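Long-range contact in alternansucrase (Leuconostoc mesenteroides, PDB 6HVG), which belongs to glycosyl hydrolase family 70 and combines a TIM-barrel core with repeats of the choline-binding type: residues L348-F356 and L1365-N1373. Residues are numbered along the deposited sequence; the frame is centred on the assembly and turned at random.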
ATOM      1  N   LEU A 348      -8.577  -6.512 -43.916  1.00 61.88           N
ATOM      2  CA  LEU A 348     -10.007  -6.320 -43.752  1.00 59.11           C
ATOM      3  C   LEU A 348     -10.231  -5.403 -42.553  1.00 57.73           C
ATOM      4  O   LEU A 348      -9.698  -5.642 -41.471  1.00 56.47           O
ATOM      5  CB  LEU A 348     -10.686  -7.669 -43.525  1.00 61.21           C
ATOM      6  CG  LEU A 348     -12.185  -7.642 -43.240  1.00 65.10           C
ATOM      7  CD1 LEU A 348     -12.943  -7.166 -44.458  1.00 65.92           C
ATOM      8  CD2 LEU A 348     -12.678  -9.009 -42.790  1.00 67.68           C
ATOM      9  N   ARG A 349     -11.016  -4.351 -42.756  1.00 55.85           N
ATOM     10  CA  ARG A 349     -11.244  -3.344 -41.713  1.00 54.93           C
ATOM     11  C   ARG A 349     -12.614  -3.535 -41.073  1.00 53.66           C
ATOM     12  O   ARG A 349     -13.657  -3.425 -41.732  1.00 59.64           O
ATOM     13  CB  ARG A 349     -11.120  -1.941 -42.300  1.00 53.53           C
ATOM     14  CG  ARG A 349      -9.872  -1.751 -43.138  1.00 54.48           C
ATOM     15  CD  ARG A 349      -8.631  -2.083 -42.320  1.00 56.34           C
ATOM     16  NE  ARG A 349      -8.605  -1.292 -41.086  1.00 53.17           N
ATOM     17  CZ  ARG A 349      -7.865  -0.205 -40.875  1.00 53.48           C
ATOM     18  NH1 ARG A 349      -7.031   0.254 -41.790  1.00 53.34           N
ATOM     19  NH2 ARG A 349      -7.944   0.428 -39.710  1.00 56.25           N
ATOM     20  N   LYS A 350     -12.596  -3.846 -39.790  1.00 49.68           N
ATOM     21  CA  LYS A 350     -13.791  -4.051 -39.035  1.00 49.50           C
ATOM     22  C   LYS A 350     -13.950  -2.898 -38.068  1.00 47.54           C
ATOM     23  O   LYS A 350     -12.979  -2.281 -37.674  1.00 46.08           O
ATOM     24  CB  LYS A 350     -13.696  -5.376 -38.277  1.00 54.01           C
ATOM     25  CG  LYS A 350     -13.438  -6.596 -39.160  1.00 56.20           C
ATOM     26  CD  LYS A 350     -13.524  -7.869 -38.336  1.00 58.85           C
ATOM     27  CE  LYS A 350     -13.081  -9.077 -39.129  1.00 62.23           C
ATOM     28  NZ  LYS A 350     -12.783 -10.200 -38.202  1.00 66.18           N
ATOM     29  N   ASN A 351     -15.199  -2.630 -37.699  1.00 50.01           N
ATOM     30  CA  ASN A 351     -15.597  -1.476 -36.890  1.00 49.26           C
ATOM     31  C   ASN A 351     -15.020  -0.183 -37.448  1.00 49.64           C
ATOM     32  O   ASN A 351     -14.412   0.599 -36.741  1.00 49.72           O
ATOM     33  CB  ASN A 351     -15.227  -1.675 -35.431  1.00 47.23           C
ATOM     34  CG  ASN A 351     -15.891  -0.654 -34.512  1.00 51.34           C
ATOM     35  OD1 ASN A 351     -17.079  -0.269 -34.705  1.00 52.29           O
ATOM     36  ND2 ASN A 351     -15.154  -0.219 -33.494  1.00 49.33           N
ATOM     37  N   TYR A 352     -15.262   0.032 -38.739  1.00 53.01           N
ATOM     38  CA  TYR A 352     -14.673   1.136 -39.498  1.00 55.05           C
ATOM     39  C   TYR A 352     -15.808   1.900 -40.185  1.00 53.63           C
ATOM     40  O   TYR A 352     -16.574   1.324 -40.957  1.00 50.48           O
ATOM     41  CB  TYR A 352     -13.707   0.569 -40.551  1.00 56.40           C
ATOM     42  CG  TYR A 352     -12.803   1.574 -41.233  1.00 59.92           C
ATOM     43  CD1 TYR A 352     -13.267   2.370 -42.286  1.00 65.12           C
ATOM     44  CD2 TYR A 352     -11.479   1.701 -40.868  1.00 63.00           C
ATOM     45  CE1 TYR A 352     -12.436   3.292 -42.931  1.00 67.99           C
ATOM     46  CE2 TYR A 352     -10.642   2.614 -41.512  1.00 69.42           C
ATOM     47  CZ  TYR A 352     -11.125   3.411 -42.546  1.00 70.22           C
ATOM     48  OH  TYR A 352     -10.293   4.314 -43.193  1.00 71.33           O
ATOM     49  N   ALA A 353     -15.899   3.191 -39.898  1.00 52.64           N
ATOM     50  CA  ALA A 353     -16.878   4.052 -40.537  1.00 54.18           C
ATOM     51  C   ALA A 353     -16.222   4.887 -41.609  1.00 56.13           C
ATOM     52  O   ALA A 353     -15.135   5.385 -41.420  1.00 56.63           O
ATOM     53  CB  ALA A 353     -17.519   4.964 -39.497  1.00 55.28           C
ATOM     54  N   GLY A 354     -16.888   5.053 -42.742  1.00 65.38           N
ATOM     55  CA  GLY A 354     -16.414   6.000 -43.752  1.00 71.90           C
ATOM     56  C   GLY A 354     -17.267   6.132 -45.002  1.00 74.58           C
ATOM     57  O   GLY A 354     -18.107   5.296 -45.273  1.00 68.00           O
ATOM     58  N   THR A 355     -17.036   7.207 -45.755  1.00 82.24           N
ATOM     59  CA  THR A 355     -17.797   7.454 -46.974  1.00 88.44           C
ATOM     60  C   THR A 355     -17.103   6.840 -48.175  1.00 89.22           C
ATOM     61  O   THR A 355     -16.227   7.452 -48.777  1.00 83.65           O
ATOM     62  CB  THR A 355     -18.042   8.956 -47.209  1.00 95.89           C
ATOM     63  OG1 THR A 355     -16.832   9.699 -46.956  1.00 90.01           O
ATOM     64  CG2 THR A 355     -19.181   9.469 -46.302  1.00 99.33           C
ATOM     65  N   PHE A 356     -17.525   5.629 -48.523  1.00 98.85           N
ATOM     66  CA  PHE A 356     -16.864   4.848 -49.562  1.00109.13           C
ATOM     67  C   PHE A 356     -17.542   4.936 -50.929  1.00121.50           C
ATOM     68  O   PHE A 356     -16.849   5.074 -51.946  1.00135.96           O
ATOM     69  CB  PHE A 356     -16.739   3.392 -49.115  1.00103.47           C
ATOM     70  N   LEU A1365     -19.671   5.736 -32.665  1.00 46.24           N
ATOM     71  CA  LEU A1365     -18.556   4.851 -33.035  1.00 47.72           C
ATOM     72  C   LEU A1365     -17.616   4.732 -31.847  1.00 46.16           C
ATOM     73  O   LEU A1365     -17.317   5.733 -31.190  1.00 40.27           O
ATOM     74  CB  LEU A1365     -17.798   5.394 -34.246  1.00 48.25           C
ATOM     75  CG  LEU A1365     -16.634   4.580 -34.815  1.00 49.72           C
ATOM     76  CD1 LEU A1365     -17.101   3.270 -35.427  1.00 53.22           C
ATOM     77  CD2 LEU A1365     -15.888   5.388 -35.857  1.00 50.88           C
ATOM     78  N   ARG A1366     -17.197   3.501 -31.565  1.00 48.41           N
ATOM     79  CA  ARG A1366     -16.373   3.195 -30.394  1.00 51.52           C
ATOM     80  C   ARG A1366     -15.289   2.188 -30.730  1.00 53.59           C
ATOM     81  O   ARG A1366     -15.578   1.136 -31.316  1.00 58.16           O
ATOM     82  CB  ARG A1366     -17.242   2.580 -29.307  1.00 52.18           C
ATOM     83  CG  ARG A1366     -18.335   3.470 -28.776  1.00 55.06           C
ATOM     84  CD  ARG A1366     -19.188   2.729 -27.740  1.00 58.27           C
ATOM     85  NE  ARG A1366     -19.242   3.566 -26.541  1.00 62.11           N
ATOM     86  CZ  ARG A1366     -19.206   3.131 -25.285  1.00 68.57           C
ATOM     87  NH1 ARG A1366     -19.128   1.825 -25.024  1.00 68.97           N
ATOM     88  NH2 ARG A1366     -19.255   4.017 -24.286  1.00 70.82           N
ATOM     89  N   LYS A1367     -14.044   2.500 -30.361  1.00 55.69           N
ATOM     90  CA  LYS A1367     -12.921   1.576 -30.516  1.00 59.13           C
ATOM     91  C   LYS A1367     -12.683   1.321 -32.009  1.00 53.14           C
ATOM     92  O   LYS A1367     -12.535   0.187 -32.448  1.00 54.78           O
ATOM     93  CB  LYS A1367     -13.183   0.272 -29.727  1.00 68.49           C
ATOM     94  CG  LYS A1367     -11.921  -0.429 -29.243  1.00 85.53           C
ATOM     95  CD  LYS A1367     -12.187  -1.797 -28.608  1.00 91.15           C
ATOM     96  CE  LYS A1367     -10.882  -2.447 -28.153  1.00 91.93           C
ATOM     97  NZ  LYS A1367     -10.232  -1.664 -27.057  1.00 94.30           N
ATOM     98  N   GLY A1368     -12.612   2.395 -32.783  1.00 48.14           N
ATOM     99  CA  GLY A1368     -12.480   2.252 -34.230  1.00 48.90           C
ATOM    100  C   GLY A1368     -12.247   3.538 -34.998  1.00 46.54           C
ATOM    101  O   GLY A1368     -12.361   4.639 -34.448  1.00 45.53           O
ATOM    102  N   PHE A1369     -11.912   3.385 -36.270  1.00 44.99           N
ATOM    103  CA  PHE A1369     -11.569   4.516 -37.095  1.00 49.01           C
ATOM    104  C   PHE A1369     -12.773   5.084 -37.825  1.00 48.06           C
ATOM    105  O   PHE A1369     -13.635   4.340 -38.275  1.00 45.69           O
ATOM    106  CB  PHE A1369     -10.473   4.130 -38.094  1.00 51.59           C
ATOM    107  CG  PHE A1369      -9.138   3.855 -37.453  1.00 55.01           C
ATOM    108  CD1 PHE A1369      -8.825   2.565 -37.047  1.00 56.99           C
ATOM    109  CD2 PHE A1369      -8.184   4.870 -37.269  1.00 54.25           C
ATOM    110  CE1 PHE A1369      -7.603   2.281 -36.478  1.00 56.17           C
ATOM    111  CE2 PHE A1369      -6.960   4.584 -36.696  1.00 54.92           C
ATOM    112  CZ  PHE A1369      -6.683   3.293 -36.289  1.00 56.65           C
ATOM    113  N   GLY A1370     -12.802   6.412 -37.973  1.00 51.48           N
ATOM    114  CA  GLY A1370     -13.944   7.101 -38.573  1.00 52.46           C
ATOM    115  C   GLY A1370     -13.501   8.151 -39.541  1.00 54.38           C
ATOM    116  O   GLY A1370     -12.700   9.007 -39.181  1.00 58.62           O
ATOM    117  N   THR A1371     -14.003   8.082 -40.770  1.00 58.68           N
ATOM    118  CA  THR A1371     -13.636   9.034 -41.817  1.00 62.73           C
ATOM    119  C   THR A1371     -14.580  10.221 -41.775  1.00 61.99           C
ATOM    120  O   THR A1371     -15.779  10.035 -41.628  1.00 64.65           O
ATOM    121  CB  THR A1371     -13.713   8.400 -43.222  1.00 64.80           C
ATOM    122  OG1 THR A1371     -13.071   7.121 -43.199  1.00 72.95           O
ATOM    123  CG2 THR A1371     -13.005   9.269 -44.248  1.00 67.07           C
ATOM    124  N   ASP A1372     -14.034  11.432 -41.896  1.00 61.36           N
ATOM    125  CA  ASP A1372     -14.849  12.644 -41.993  1.00 63.23           C
ATOM    126  C   ASP A1372     -15.281  12.869 -43.440  1.00 63.96           C
ATOM    127  O   ASP A1372     -14.955  12.071 -44.315  1.00 61.52           O
ATOM    128  CB  ASP A1372     -14.132  13.872 -41.380  1.00 66.26           C
ATOM    129  CG  ASP A1372     -13.065  14.466 -42.287  1.00 69.79           C
ATOM    130  OD1 ASP A1372     -12.281  13.714 -42.910  1.00 66.20           O
ATOM    131  OD2 ASP A1372     -12.970  15.702 -42.344  1.00 76.15           O
ATOM    132  N   ASN A1373     -16.039  13.931 -43.680  1.00 69.99           N
ATOM    133  CA  ASN A1373     -16.528  14.248 -45.044  1.00 75.37           C
ATOM    134  C   ASN A1373     -15.402  14.526 -46.055  1.00 73.00           C
ATOM    135  O   ASN A1373     -15.574  14.325 -47.238  1.00 71.33           O
ATOM    136  CB  ASN A1373     -17.502  15.442 -45.023  1.00 77.83           C
ATOM    137  CG  ASN A1373     -17.016  16.611 -44.136  1.00 83.82           C
ATOM    138  OD1 ASN A1373     -15.967  16.549 -43.471  1.00 85.05           O
ATOM    139  ND2 ASN A1373     -17.822  17.658 -44.075  1.00 83.77           N
TER
HETATM  140  O   HOH W   1     -19.213   0.986 -32.783  1.00 35.32           O
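Asn351 reaches across to the backbone of Arg1366 and Lys1367, a worked example of one side-chain amide nitrogen serving two successive backbone carbonyls. Its CG stands anti to the backbone N (chi1 -167°), which carries ND2 across to Arg1366 O at 2.6 Å, a bond lying close to the amide plane; the second, from ND2 to Lys1367 O at 2.8 Å, is bent and weak. The other amide atom, OD1, accepts from a water that is also weakly bound by Arg1366 N, and is hydrogen-bonded with the Tyr362 hydroxyl.

Beyond this clasp, strands 352-355 and 1368-1371 run parallel, joining edge to edge two hairpins from repeats about a thousand residues apart in sequence. Each hairpin has a G1 beta bulge here, Asn351-Tyr352 opposite Phe363 and Lys1367-Gly1368 opposite Phe1380.

At the single bridge Ala353 pairs with Gly1370 by bonding to the residues flanking it: its N donates to Phe1369 O at 3.0 Å. Its own carbonyl oxygen accepts twice from Thr1371, from the backbone N and from OG1 at 3.2 Å, the latter in the carbonyl plane and on a lone pair.

Phe1369 O lies over one face of the Tyr352 ring, toward its rim, and the ring's CE2 packs on Phe1369 CB at 3.7 Å. Bent at chi2 and chi3, Arg349 curls back until NH2 comes 3.5 Å from Phe1369 CD1, guanidinium and ring nearly perpendicular (87°). Leu1365 CD2 meets the Ala353 methyl at 4.0 Å.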